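Local coordinates for protein 2-dehydro-3-deoxy-d-gluconate/2-dehydro-3-deoxy-phosphogluconate aldolase (PDB 4UXD) that belongs to the dihydrodipicolinate synthetase family of aldolases, built as a parallel alpha/beta barrel and assembled here from four chains, at residues 49-54 with 83-88; 71-76 with 288-293. One frame throughout, in Å; residues are numbered along the deposited sequence.

Contact 1: residues 49-54 with 83-88; sequences ILIKYL and LKFVRE
Ile51 meets Phe85 and Val86 where two neighbouring helices on the outside of a TIM barrel, 44-56 and 76-88, come side by side. They follow the first and second strands of the barrel, 27-31 and 61-63, and the join between them is small and wholly apolar: 103 Å² is buried, and no hydrogen bond crosses it. Along helix 44-56, Ile49 comes first and packs on Asn280 and Ile282; Leu50, just after it, packs on Phe276 of helix 270-279. Ile51, one residue on, is directed at the other helix, and the backbones come nearest here, with Ile51 CA 7.6 Å from Val86 CA. Its CG1 stands opposite the carbonyl carbon (chi1 -71°), and the extended second torsion carries CD1 toward helix 76-88; this methyl is the Ile51 atom in each close approach. At Leu54, one turn further on, the side chain drops inward onto Leu62 of strand 61-63. Val86 rests on the same leucine, and the strand residue thus underlies both helices.

On the partner helix, Phe85 leaves its backbone roughly broadside to 44-56, but a first torsion of -179°, trans to the backbone N, brings its ring across to Thr47 and Asn48, and it meets Tyr44 with the planes at about 60°. The ring thus packs on residues that precede Ile51 in helix 44-56. The isoleucine methyl approaches it obliquely, with Ile51 CD1 4.1 Å from Phe85 CE2. The same methyl also reaches the backbone of Val86, with Ile51 CD1 4.2 Å from Val86 CA. The last touch is methyl to methyl, at the outer limit of the packing: Ile51 CD1 lies 4.4 Å from Val86 CG2.

Contact 2: residues 71-76 with 288-293; sequences FPYFTL and PPMYRV
Pro289 brings its CD-CG side down over one face of the Tyr73 ring, with the rest of the proline tilted away, while Met290 meets the ring at an edge, so two consecutive residues meet it in two different ways. Pro289 CD sits over the middle of the face, 3.6 Å from the centroid and only 13° off the normal, a CH-pi contact. Further out along the ring, Pro289 CG comes 3.3 Å from Tyr73 CZ and 3.2 Å from Tyr73 OH, a tight fit at the phenol end. Tyr73 belongs to the short 3-10 turn 71-73 in a strand-to-helix loop of the TIM barrel, leading from strand 61-63 to helix 76-88, whose N-cap is Thr75. Pro289, preceded by a cis peptide bond, lies in the loop after the C-terminal helix 270-279. A second subunit covers this site: its Ile129 packs on Tyr73 and its Leu131 on Pro289, and its Ser102 hydrogen-bonds to Tyr73 O, which also accepts from Arg287 of the same chain.

Met290 crosses the tyrosine obliquely. Its CG lies close to the ring plane at the rim, 3.7 Å from Tyr73 CE2 and 4.0 Å from Tyr73 CD2.

From the N terminus, the chain builds strand 27-31 and helix 44-56, runs through strand 61-63 and the loop at 71-76, and returns along helix 76-88, where contact 1 closes a loop of 28 residues. Contact 2 starts inside that loop, at 71-76, and finishes only at 288-293, after 211 intervening residues that include most of the barrel; the two loops therefore cross. Contact 1 joins adjacent outer helices near the start of the barrel. Contact 2 ties the loop leading into the second of those helices to the C-terminal segment, beside another subunit. Their centres are 19 Å apart and their nearest atoms about 8 Å, without touching.

Contact 1: residues 49-54 with 83-88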
ATOM      1  N   ILE A  49      30.510 -26.279   6.526  1.00 30.08           N
ATOM      2  CA  ILE A  49      29.749 -27.287   5.814  1.00 35.98           C
ATOM      3  C   ILE A  49      29.079 -26.651   4.615  1.00 36.65           C
ATOM      4  O   ILE A  49      29.023 -27.245   3.546  1.00 38.47           O
ATOM      5  CB  ILE A  49      28.716 -27.942   6.739  1.00 38.81           C
ATOM      6  CG1 ILE A  49      29.450 -28.904   7.683  1.00 38.75           C
ATOM      7  CG2 ILE A  49      27.649 -28.684   5.943  1.00 31.46           C
ATOM      8  CD1 ILE A  49      28.691 -29.271   8.946  1.00 45.17           C
ATOM      9  N   LEU A  50      28.620 -25.416   4.810  1.00 41.36           N
ATOM     10  CA  LEU A  50      27.915 -24.653   3.790  1.00 42.33           C
ATOM     11  C   LEU A  50      28.843 -24.172   2.679  1.00 35.97           C
ATOM     12  O   LEU A  50      28.527 -24.294   1.485  1.00 31.23           O
ATOM     13  CB  LEU A  50      27.212 -23.451   4.431  1.00 42.31           C
ATOM     14  CG  LEU A  50      26.576 -22.454   3.450  1.00 42.66           C
ATOM     15  CD1 LEU A  50      25.594 -23.164   2.535  1.00 33.90           C
ATOM     16  CD2 LEU A  50      25.893 -21.311   4.193  1.00 37.36           C
ATOM     17  N   ILE A  51      29.965 -23.588   3.082  1.00 28.66           N
ATOM     18  CA  ILE A  51      30.993 -23.153   2.145  1.00 30.91           C
ATOM     19  C   ILE A  51      31.450 -24.303   1.252  1.00 37.86           C
ATOM     20  O   ILE A  51      31.736 -24.105   0.078  1.00 44.10           O
ATOM     21  CB  ILE A  51      32.215 -22.581   2.891  1.00 38.71           C
ATOM     22  CG1 ILE A  51      31.861 -21.241   3.525  1.00 33.69           C
ATOM     23  CG2 ILE A  51      33.402 -22.388   1.952  1.00 38.71           C
ATOM     24  CD1 ILE A  51      32.792 -20.822   4.614  1.00 36.00           C
ATOM     25  N   LYS A  52      31.531 -25.506   1.811  1.00 45.09           N
ATOM     26  CA  LYS A  52      32.021 -26.648   1.048  1.00 44.07           C
ATOM     27  C   LYS A  52      30.931 -27.186   0.124  1.00 41.62           C
ATOM     28  O   LYS A  52      31.231 -27.743  -0.939  1.00 35.91           O
ATOM     29  CB  LYS A  52      32.536 -27.747   1.985  1.00 46.79           C
ATOM     30  CG  LYS A  52      33.812 -27.375   2.755  1.00 43.42           C
ATOM     31  CD  LYS A  52      34.945 -26.922   1.839  1.00 41.42           C
ATOM     32  CE  LYS A  52      36.317 -27.091   2.502  1.00 59.50           C
ATOM     33  NZ  LYS A  52      36.537 -26.232   3.703  1.00 65.21           N
ATOM     34  N   TYR A  53      29.669 -27.016   0.521  1.00 39.71           N
ATOM     35  CA  TYR A  53      28.549 -27.290  -0.383  1.00 40.26           C
ATOM     36  C   TYR A  53      28.484 -26.304  -1.549  1.00 40.89           C
ATOM     37  O   TYR A  53      28.179 -26.681  -2.680  1.00 45.75           O
ATOM     38  CB  TYR A  53      27.225 -27.243   0.357  1.00 38.44           C
ATOM     39  CG  TYR A  53      26.050 -27.409  -0.576  1.00 46.68           C
ATOM     40  CD1 TYR A  53      25.673 -28.672  -1.019  1.00 35.28           C
ATOM     41  CD2 TYR A  53      25.321 -26.304  -1.026  1.00 39.09           C
ATOM     42  CE1 TYR A  53      24.608 -28.844  -1.868  1.00 37.58           C
ATOM     43  CE2 TYR A  53      24.241 -26.467  -1.883  1.00 43.60           C
ATOM     44  CZ  TYR A  53      23.888 -27.743  -2.307  1.00 45.59           C
ATOM     45  OH  TYR A  53      22.819 -27.924  -3.169  1.00 33.29           O
ATOM     46  N   LEU A  54      28.757 -25.037  -1.268  1.00 32.93           N
ATOM     47  CA  LEU A  54      28.677 -24.013  -2.290  1.00 34.52           C
ATOM     48  C   LEU A  54      29.757 -24.224  -3.323  1.00 33.06           C
ATOM     49  O   LEU A  54      29.514 -24.075  -4.527  1.00 28.09           O
ATOM     50  CB  LEU A  54      28.785 -22.615  -1.666  1.00 31.37           C
ATOM     51  CG  LEU A  54      27.490 -22.172  -0.991  1.00 33.29           C
ATOM     52  CD1 LEU A  54      27.698 -20.993  -0.060  1.00 34.57           C
ATOM     53  CD2 LEU A  54      26.451 -21.829  -2.058  1.00 37.16           C
ATOM     54  N   LEU A  83      32.551 -12.360   8.252  1.00 29.01           N
ATOM     55  CA  LEU A  83      33.215 -12.040   6.993  1.00 27.15           C
ATOM     56  C   LEU A  83      34.648 -12.591   7.006  1.00 35.34           C
ATOM     57  O   LEU A  83      35.158 -13.061   5.991  1.00 36.34           O
ATOM     58  CB  LEU A  83      33.229 -10.529   6.751  1.00 21.34           C
ATOM     59  CG  LEU A  83      31.883  -9.811   6.633  1.00 28.10           C
ATOM     60  CD1 LEU A  83      32.096  -8.363   6.223  1.00 32.62           C
ATOM     61  CD2 LEU A  83      30.944 -10.501   5.650  1.00 32.44           C
ATOM     62  N   LYS A  84      35.297 -12.539   8.166  1.00 32.03           N
ATOM     63  CA  LYS A  84      36.638 -13.068   8.282  1.00 30.83           C
ATOM     64  C   LYS A  84      36.636 -14.584   8.072  1.00 27.33           C
ATOM     65  O   LYS A  84      37.440 -15.114   7.311  1.00 26.41           O
ATOM     66  CB  LYS A  84      37.237 -12.714   9.645  1.00 39.87           C
ATOM     67  CG  LYS A  84      38.744 -12.480   9.618  1.00 27.62           C
ATOM     68  CD  LYS A  84      39.283 -12.106  10.980  1.00 40.77           C
ATOM     69  CE  LYS A  84      39.309 -13.314  11.913  1.00 68.58           C
ATOM     70  NZ  LYS A  84      39.957 -13.025  13.226  1.00 59.46           N
ATOM     71  N   PHE A  85      35.722 -15.280   8.729  1.00 25.36           N
ATOM     72  CA  PHE A  85      35.694 -16.726   8.636  1.00 35.54           C
ATOM     73  C   PHE A  85      35.523 -17.130   7.189  1.00 37.31           C
ATOM     74  O   PHE A  85      36.313 -17.903   6.649  1.00 44.95           O
ATOM     75  CB  PHE A  85      34.575 -17.313   9.493  1.00 32.63           C
ATOM     76  CG  PHE A  85      34.499 -18.820   9.450  1.00 38.58           C
ATOM     77  CD1 PHE A  85      35.342 -19.597  10.239  1.00 35.67           C
ATOM     78  CD2 PHE A  85      33.575 -19.462   8.638  1.00 33.54           C
ATOM     79  CE1 PHE A  85      35.269 -20.996  10.207  1.00 27.61           C
ATOM     80  CE2 PHE A  85      33.494 -20.860   8.610  1.00 34.64           C
ATOM     81  CZ  PHE A  85      34.352 -21.618   9.393  1.00 34.42           C
ATOM     82  N   VAL A  86      34.511 -16.561   6.549  1.00 40.14           N
ATOM     83  CA  VAL A  86      34.195 -16.901   5.175  1.00 40.13           C
ATOM     84  C   VAL A  86      35.370 -16.591   4.254  1.00 32.51           C
ATOM     85  O   VAL A  86      35.679 -17.379   3.361  1.00 35.09           O
ATOM     86  CB  VAL A  86      32.935 -16.150   4.720  1.00 36.77           C
ATOM     87  CG1 VAL A  86      32.686 -16.333   3.234  1.00 24.93           C
ATOM     88  CG2 VAL A  86      31.745 -16.626   5.547  1.00 33.62           C
ATOM     89  N   ARG A  87      36.020 -15.450   4.473  1.00 26.78           N
ATOM     90  CA  ARG A  87      37.175 -15.071   3.666  1.00 38.28           C
ATOM     91  C   ARG A  87      38.332 -16.023   3.906  1.00 36.27           C
ATOM     92  O   ARG A  87      39.147 -16.232   3.016  1.00 36.15           O
ATOM     93  CB  ARG A  87      37.616 -13.624   3.957  1.00 31.91           C
ATOM     94  CG  ARG A  87      39.006 -13.227   3.405  1.00 28.95           C
ATOM     95  CD  ARG A  87      39.086 -13.071   1.872  1.00 28.23           C
ATOM     96  NE  ARG A  87      38.714 -14.273   1.123  1.00 23.27           N
ATOM     97  CZ  ARG A  87      38.398 -14.284  -0.170  1.00 26.24           C
ATOM     98  NH1 ARG A  87      38.419 -13.165  -0.886  1.00 28.51           N
ATOM     99  NH2 ARG A  87      38.047 -15.418  -0.752  1.00 30.00           N
ATOM    100  N   GLU A  88      38.393 -16.604   5.101  1.00 36.55           N
ATOM    101  CA  GLU A  88      39.523 -17.440   5.472  1.00 40.12           C
ATOM    102  C   GLU A  88      39.312 -18.922   5.188  1.00 39.56           C
ATOM    103  O   GLU A  88      40.235 -19.726   5.363  1.00 42.28           O
ATOM    104  CB  GLU A  88      39.841 -17.262   6.952  1.00 42.68           C
ATOM    105  CG  GLU A  88      40.694 -16.058   7.253  1.00 45.61           C
ATOM    106  CD  GLU A  88      40.955 -15.909   8.734  1.00 53.79           C
ATOM    107  OE1 GLU A  88      40.470 -16.764   9.515  1.00 50.10           O
ATOM    108  OE2 GLU A  88      41.644 -14.940   9.113  1.00 52.82           O
TER

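Contact 2: residues 71-76 with 288-293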
ATOM      1  N   PHE A  71      21.492 -10.269   8.259  1.00 25.00           N
ATOM      2  CA  PHE A  71      22.591  -9.474   8.811  1.00 23.54           C
ATOM      3  C   PHE A  71      22.187  -8.477   9.911  1.00 24.03           C
ATOM      4  O   PHE A  71      22.967  -8.280  10.838  1.00 19.81           O
ATOM      5  CB  PHE A  71      23.342  -8.722   7.676  1.00 24.67           C
ATOM      6  CG  PHE A  71      22.554  -7.605   7.041  1.00 20.95           C
ATOM      7  CD1 PHE A  71      21.741  -7.845   5.941  1.00 15.19           C
ATOM      8  CD2 PHE A  71      22.634  -6.317   7.540  1.00 16.46           C
ATOM      9  CE1 PHE A  71      21.009  -6.837   5.375  1.00 17.85           C
ATOM     10  CE2 PHE A  71      21.907  -5.305   6.973  1.00 18.99           C
ATOM     11  CZ  PHE A  71      21.081  -5.566   5.881  1.00 17.09           C
ATOM     12  N   PRO A  72      20.983  -7.857   9.839  1.00 18.03           N
ATOM     13  CA  PRO A  72      20.743  -6.876  10.906  1.00 19.38           C
ATOM     14  C   PRO A  72      20.430  -7.489  12.272  1.00 24.98           C
ATOM     15  O   PRO A  72      20.311  -6.768  13.258  1.00 19.86           O
ATOM     16  CB  PRO A  72      19.530  -6.092  10.392  1.00 17.31           C
ATOM     17  CG  PRO A  72      18.826  -7.033   9.547  1.00 19.86           C
ATOM     18  CD  PRO A  72      19.874  -7.867   8.868  1.00 18.12           C
ATOM     19  N   TYR A  73      20.275  -8.804  12.337  1.00 24.23           N
ATOM     20  CA  TYR A  73      20.037  -9.441  13.623  1.00 24.02           C
ATOM     21  C   TYR A  73      21.360  -9.582  14.390  1.00 22.21           C
ATOM     22  O   TYR A  73      21.352  -9.869  15.570  1.00 17.59           O
ATOM     23  CB  TYR A  73      19.362 -10.814  13.451  1.00 20.69           C
ATOM     24  CG  TYR A  73      17.987 -10.786  12.817  1.00 19.93           C
ATOM     25  CD1 TYR A  73      17.292  -9.584  12.649  1.00 27.09           C
ATOM     26  CD2 TYR A  73      17.379 -11.954  12.381  1.00 20.01           C
ATOM     27  CE1 TYR A  73      16.038  -9.543  12.061  1.00 18.95           C
ATOM     28  CE2 TYR A  73      16.105 -11.926  11.791  1.00 30.10           C
ATOM     29  CZ  TYR A  73      15.440 -10.715  11.631  1.00 24.73           C
ATOM     30  OH  TYR A  73      14.177 -10.678  11.046  1.00 16.58           O
ATOM     31  N   PHE A  74      22.484  -9.340  13.720  1.00 22.03           N
ATOM     32  CA  PHE A  74      23.800  -9.556  14.312  1.00 23.18           C
ATOM     33  C   PHE A  74      24.483  -8.250  14.675  1.00 24.75           C
ATOM     34  O   PHE A  74      24.172  -7.186  14.122  1.00 25.86           O
ATOM     35  CB  PHE A  74      24.698 -10.353  13.349  1.00 27.75           C
ATOM     36  CG  PHE A  74      24.150 -11.701  12.986  1.00 25.95           C
ATOM     37  CD1 PHE A  74      24.231 -12.757  13.870  1.00 18.17           C
ATOM     38  CD2 PHE A  74      23.537 -11.907  11.761  1.00 31.13           C
ATOM     39  CE1 PHE A  74      23.715 -13.983  13.532  1.00 27.40           C
ATOM     40  CE2 PHE A  74      23.014 -13.138  11.427  1.00 23.71           C
ATOM     41  CZ  PHE A  74      23.104 -14.173  12.309  1.00 25.21           C
ATOM     42  N   THR A  75      25.432  -8.346  15.600  1.00 24.27           N
ATOM     43  CA  THR A  75      26.246  -7.203  15.998  1.00 25.90           C
ATOM     44  C   THR A  75      27.257  -6.871  14.924  1.00 22.83           C
ATOM     45  O   THR A  75      27.592  -7.702  14.087  1.00 25.60           O
ATOM     46  CB  THR A  75      27.027  -7.471  17.309  1.00 27.26           C
ATOM     47  OG1 THR A  75      27.988  -8.509  17.084  1.00 29.75           O
ATOM     48  CG2 THR A  75      26.094  -7.877  18.424  1.00 26.60           C
ATOM     49  N   LEU A  76      27.766  -5.656  14.966  1.00 23.37           N
ATOM     50  CA  LEU A  76      28.901  -5.293  14.135  1.00 28.00           C
ATOM     51  C   LEU A  76      30.078  -6.254  14.352  1.00 31.91           C
ATOM     52  O   LEU A  76      30.731  -6.671  13.403  1.00 35.29           O
ATOM     53  CB  LEU A  76      29.322  -3.862  14.446  1.00 33.81           C
ATOM     54  CG  LEU A  76      30.342  -3.230  13.509  1.00 44.09           C
ATOM     55  CD1 LEU A  76      29.801  -3.134  12.073  1.00 31.41           C
ATOM     56  CD2 LEU A  76      30.742  -1.866  14.056  1.00 31.75           C
ATOM     57  N   PRO A 288      15.794 -15.054  17.596  1.00 31.08           N
ATOM     58  CA  PRO A 288      14.620 -14.188  17.468  1.00 27.60           C
ATOM     59  C   PRO A 288      14.980 -12.875  16.775  1.00 31.40           C
ATOM     60  O   PRO A 288      16.059 -12.343  17.053  1.00 29.06           O
ATOM     61  CB  PRO A 288      14.200 -13.953  18.913  1.00 37.38           C
ATOM     62  CG  PRO A 288      14.671 -15.169  19.650  1.00 36.54           C
ATOM     63  CD  PRO A 288      15.899 -15.659  18.938  1.00 32.09           C
ATOM     64  N   PRO A 289      14.107 -12.363  15.881  1.00 31.84           N
ATOM     65  CA  PRO A 289      12.733 -12.795  15.566  1.00 32.33           C
ATOM     66  C   PRO A 289      12.593 -14.029  14.659  1.00 28.79           C
ATOM     67  O   PRO A 289      11.471 -14.418  14.372  1.00 31.20           O
ATOM     68  CB  PRO A 289      12.147 -11.568  14.859  1.00 32.05           C
ATOM     69  CG  PRO A 289      13.321 -10.961  14.148  1.00 29.76           C
ATOM     70  CD  PRO A 289      14.541 -11.255  15.011  1.00 28.47           C
ATOM     71  N   MET A 290      13.688 -14.620  14.195  1.00 33.00           N
ATOM     72  CA  MET A 290      13.603 -15.912  13.520  1.00 29.54           C
ATOM     73  C   MET A 290      12.878 -16.899  14.430  1.00 34.14           C
ATOM     74  O   MET A 290      12.864 -16.740  15.656  1.00 40.88           O
ATOM     75  CB  MET A 290      14.994 -16.475  13.176  1.00 31.28           C
ATOM     76  CG  MET A 290      15.868 -15.613  12.308  1.00 22.15           C
ATOM     77  SD  MET A 290      17.577 -16.194  12.231  1.00 20.75           S
ATOM     78  CE  MET A 290      17.501 -17.464  10.975  1.00 23.01           C
ATOM     79  N   TYR A 291      12.281 -17.926  13.836  1.00 35.88           N
ATOM     80  CA  TYR A 291      11.735 -19.028  14.617  1.00 39.36           C
ATOM     81  C   TYR A 291      11.559 -20.269  13.736  1.00 39.00           C
ATOM     82  O   TYR A 291      11.460 -20.156  12.514  1.00 40.96           O
ATOM     83  CB  TYR A 291      10.418 -18.608  15.266  1.00 41.19           C
ATOM     84  CG  TYR A 291       9.290 -18.362  14.298  1.00 40.12           C
ATOM     85  CD1 TYR A 291       9.091 -17.114  13.730  1.00 41.33           C
ATOM     86  CD2 TYR A 291       8.410 -19.377  13.971  1.00 45.45           C
ATOM     87  CE1 TYR A 291       8.044 -16.892  12.848  1.00 46.01           C
ATOM     88  CE2 TYR A 291       7.367 -19.169  13.094  1.00 54.23           C
ATOM     89  CZ  TYR A 291       7.185 -17.929  12.534  1.00 48.28           C
ATOM     90  OH  TYR A 291       6.132 -17.732  11.673  1.00 39.28           O
ATOM     91  N   ARG A 292      11.553 -21.451  14.346  1.00 37.48           N
ATOM     92  CA  ARG A 292      11.399 -22.702  13.588  1.00 56.30           C
ATOM     93  C   ARG A 292      10.010 -22.769  12.949  1.00 50.27           C
ATOM     94  O   ARG A 292       9.021 -22.344  13.536  1.00 43.48           O
ATOM     95  CB  ARG A 292      11.657 -23.918  14.495  1.00 64.00           C
ATOM     96  CG  ARG A 292      10.978 -25.251  14.097  1.00 81.41           C
ATOM     97  CD  ARG A 292      11.743 -26.054  13.042  1.00 80.72           C
ATOM     98  NE  ARG A 292      11.894 -27.448  13.475  1.00 84.13           N
ATOM     99  CZ  ARG A 292      11.092 -28.455  13.128  1.00 78.12           C
ATOM    100  NH1 ARG A 292      10.064 -28.262  12.304  1.00 74.00           N
ATOM    101  NH2 ARG A 292      11.327 -29.671  13.604  1.00 77.52           N
ATOM    102  N   VAL A 293       9.946 -23.341  11.754  1.00 60.78           N
ATOM    103  CA  VAL A 293       8.770 -23.207  10.900  1.00 73.47           C
ATOM    104  C   VAL A 293       8.082 -24.539  10.587  1.00 73.86           C
ATOM    105  O   VAL A 293       6.902 -24.732  10.899  1.00 78.35           O
ATOM    106  CB  VAL A 293       9.178 -22.504   9.585  1.00 65.73           C
ATOM    107  CG1 VAL A 293       8.198 -22.771   8.471  1.00 78.98           C
ATOM    108  CG2 VAL A 293       9.292 -21.005   9.816  1.00 65.76           C
TER